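Local structure of NAD-dependent epimerase/dehydratase domain-containing protein (3IUS) at residues R159-S163 / L277-Q281. The protein is of unknown function but belongs to the NAD-dependent epimerase/dehydratase family and so probably binds NAD. Coordinates in Å, arbitrary orientation, origin at the centre of the assembly. Numbering follows the deposited sequence.
Sequences RGPFS and LEALQ
Segment 277-281 is regular helix (Gln281 N to Leu277 O, 3.0 Å); in 159-163, Gly160 is extended (phi/psi -127/177) after Arg159 at -129/61, and Pro161 to Ser163 have helix-like backbone angles but form no hydrogen-bonded helical turn. CA atoms come closest at Gly160-Leu280 (7.2 Å) and Phe162-Gln281 (7.0 Å), and no hydrogen bond crosses the 253 Å² interface, so packing alone joins the two segments. Leu277 places CG 4.1 Å from Pro161 CG and 4.2 Å from Phe162 CZ, while its carbonyl O lies near the plane of the Phe162 ring, 3.4 Å from CZ. One turn later Leu280, its CA-to-CB bond toward the loop, sets CD2 4.1 Å from Gly160 CA and CB 4.1 Å from Phe162 CE2, at the ring edge. Gln281 covers a ring face: its CB sits 3.9 Å from the Phe162 centroid, 25° off the normal, a CH-pi contact. With chi1 t, its amide extends to hydrogen-bond Leu225 O and Gln226 OE1 through NE2. Phe162 (chi1 m, chi2 -77°) also touches Leu225 and Gln226, so its ring lies between helices 215-226 and 273-282. This surface contact joins the loop after strand 146-155 to the last helix, in a parallel-sheet Rossmann-type fold consistent with the SDR family.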
ATOM      1  N   ARG A 159      -8.022  -2.645  10.384  1.00 30.67           N
ATOM      2  CA  ARG A 159      -8.471  -1.819   9.273  1.00 30.95           C
ATOM      3  C   ARG A 159      -9.500  -2.573   8.435  1.00 27.52           C
ATOM      4  O   ARG A 159      -9.292  -2.832   7.247  1.00 21.49           O
ATOM      5  CB  ARG A 159      -7.289  -1.356   8.422  1.00 30.29           C
ATOM      6  CG  ARG A 159      -7.644  -0.262   7.426  1.00 42.14           C
ATOM      7  CD  ARG A 159      -6.403   0.358   6.810  1.00 47.34           C
ATOM      8  NE  ARG A 159      -5.645   1.143   7.781  1.00 47.76           N
ATOM      9  CZ  ARG A 159      -4.455   1.677   7.532  1.00 45.94           C
ATOM     10  NH1 ARG A 159      -3.892   1.501   6.345  1.00 46.15           N
ATOM     11  NH2 ARG A 159      -3.827   2.378   8.467  1.00 42.39           N
ATOM     12  N   GLY A 160     -10.608  -2.930   9.078  1.00 22.77           N
ATOM     13  CA  GLY A 160     -11.667  -3.680   8.431  1.00 25.90           C
ATOM     14  C   GLY A 160     -13.006  -2.995   8.607  1.00 34.26           C
ATOM     15  O   GLY A 160     -13.098  -1.975   9.290  1.00 33.96           O
ATOM     16  N   PRO A 161     -14.059  -3.564   8.006  1.00 35.61           N
ATOM     17  CA  PRO A 161     -15.372  -2.922   7.955  1.00 34.67           C
ATOM     18  C   PRO A 161     -16.274  -3.240   9.146  1.00 36.64           C
ATOM     19  O   PRO A 161     -17.327  -2.617   9.278  1.00 40.99           O
ATOM     20  CB  PRO A 161     -15.959  -3.509   6.679  1.00 35.15           C
ATOM     21  CG  PRO A 161     -15.473  -4.927   6.710  1.00 33.63           C
ATOM     22  CD  PRO A 161     -14.091  -4.887   7.357  1.00 32.14           C
ATOM     23  N   PHE A 162     -15.870  -4.175  10.001  1.00 34.92           N
ATOM     24  CA  PHE A 162     -16.724  -4.604  11.106  1.00 32.58           C
ATOM     25  C   PHE A 162     -16.748  -3.609  12.264  1.00 43.80           C
ATOM     26  O   PHE A 162     -17.695  -3.583  13.050  1.00 46.37           O
ATOM     27  CB  PHE A 162     -16.338  -6.009  11.575  1.00 26.87           C
ATOM     28  CG  PHE A 162     -16.370  -7.028  10.474  1.00 23.83           C
ATOM     29  CD1 PHE A 162     -17.571  -7.548  10.030  1.00 20.82           C
ATOM     30  CD2 PHE A 162     -15.201  -7.441   9.857  1.00 21.58           C
ATOM     31  CE1 PHE A 162     -17.606  -8.470   9.009  1.00 18.85           C
ATOM     32  CE2 PHE A 162     -15.230  -8.366   8.839  1.00 16.99           C
ATOM     33  CZ  PHE A 162     -16.429  -8.881   8.407  1.00 19.82           C
ATOM     34  N   SER A 163     -15.709  -2.786  12.360  1.00 50.07           N
ATOM     35  CA  SER A 163     -15.692  -1.682  13.313  1.00 52.52           C
ATOM     36  C   SER A 163     -16.666  -0.602  12.854  1.00 49.75           C
ATOM     37  O   SER A 163     -17.226   0.140  13.659  1.00 54.77           O
ATOM     38  CB  SER A 163     -14.288  -1.087  13.398  1.00 50.55           C
ATOM     39  OG  SER A 163     -13.936  -0.464  12.174  1.00 45.80           O
ATOM     40  N   LEU A 277     -12.628 -10.992   4.238  1.00 16.40           N
ATOM     41  CA  LEU A 277     -13.601 -10.526   5.226  1.00 15.83           C
ATOM     42  C   LEU A 277     -14.036 -11.604   6.216  1.00 18.09           C
ATOM     43  O   LEU A 277     -14.238 -11.325   7.402  1.00 17.95           O
ATOM     44  CB  LEU A 277     -14.831  -9.908   4.546  1.00 20.68           C
ATOM     45  CG  LEU A 277     -14.885  -8.378   4.496  1.00 23.76           C
ATOM     46  CD1 LEU A 277     -13.617  -7.836   3.905  1.00 16.53           C
ATOM     47  CD2 LEU A 277     -16.099  -7.864   3.720  1.00 17.39           C
ATOM     48  N   GLU A 278     -14.206 -12.827   5.730  1.00 15.82           N
ATOM     49  CA  GLU A 278     -14.592 -13.926   6.601  1.00 15.96           C
ATOM     50  C   GLU A 278     -13.513 -14.184   7.651  1.00 16.08           C
ATOM     51  O   GLU A 278     -13.819 -14.412   8.818  1.00 16.59           O
ATOM     52  CB  GLU A 278     -14.885 -15.183   5.783  1.00 15.72           C
ATOM     53  CG  GLU A 278     -15.973 -14.971   4.743  1.00 44.89           C
ATOM     54  CD  GLU A 278     -16.279 -16.216   3.935  1.00 48.04           C
ATOM     55  OE1 GLU A 278     -16.983 -17.105   4.461  1.00 54.56           O
ATOM     56  OE2 GLU A 278     -15.827 -16.294   2.772  1.00 39.68           O
ATOM     57  N   ALA A 279     -12.250 -14.138   7.227  1.00 15.89           N
ATOM     58  CA  ALA A 279     -11.126 -14.304   8.143  1.00 19.60           C
ATOM     59  C   ALA A 279     -10.993 -13.146   9.131  1.00 17.74           C
ATOM     60  O   ALA A 279     -10.703 -13.357  10.307  1.00 16.56           O
ATOM     61  CB  ALA A 279      -9.824 -14.475   7.361  1.00 15.73           C
ATOM     62  N   LEU A 280     -11.186 -11.923   8.643  1.00 18.69           N
ATOM     63  CA  LEU A 280     -11.094 -10.735   9.486  0.50 19.65           C
ATOM     64  C   LEU A 280     -12.133 -10.753  10.597  1.00 16.97           C
ATOM     65  O   LEU A 280     -11.837 -10.412  11.742  1.00 17.27           O
ATOM     66  CB  LEU A 280     -11.254  -9.461   8.654  0.50 20.45           C
ATOM     67  CG  LEU A 280      -9.958  -8.722   8.317  0.50 24.35           C
ATOM     68  CD1 LEU A 280      -9.030  -9.624   7.535  0.50 27.75           C
ATOM     69  CD2 LEU A 280     -10.236  -7.432   7.554  0.50 22.12           C
ATOM     70  N   GLN A 281     -13.347 -11.154  10.253  1.00 16.94           N
ATOM     71  CA  GLN A 281     -14.423 -11.196  11.237  1.00 17.27           C
ATOM     72  C   GLN A 281     -14.086 -12.163  12.366  1.00 18.36           C
ATOM     73  O   GLN A 281     -14.436 -11.925  13.520  1.00 19.47           O
ATOM     74  CB  GLN A 281     -15.741 -11.609  10.594  1.00 17.19           C
ATOM     75  CG  GLN A 281     -16.918 -11.444  11.552  1.00 17.67           C
ATOM     76  CD  GLN A 281     -18.155 -12.171  11.098  1.00 22.61           C
ATOM     77  OE1 GLN A 281     -18.075 -13.195  10.432  1.00 21.61           O
ATOM     78  NE2 GLN A 281     -19.319 -11.655  11.486  1.00 21.46           N
TER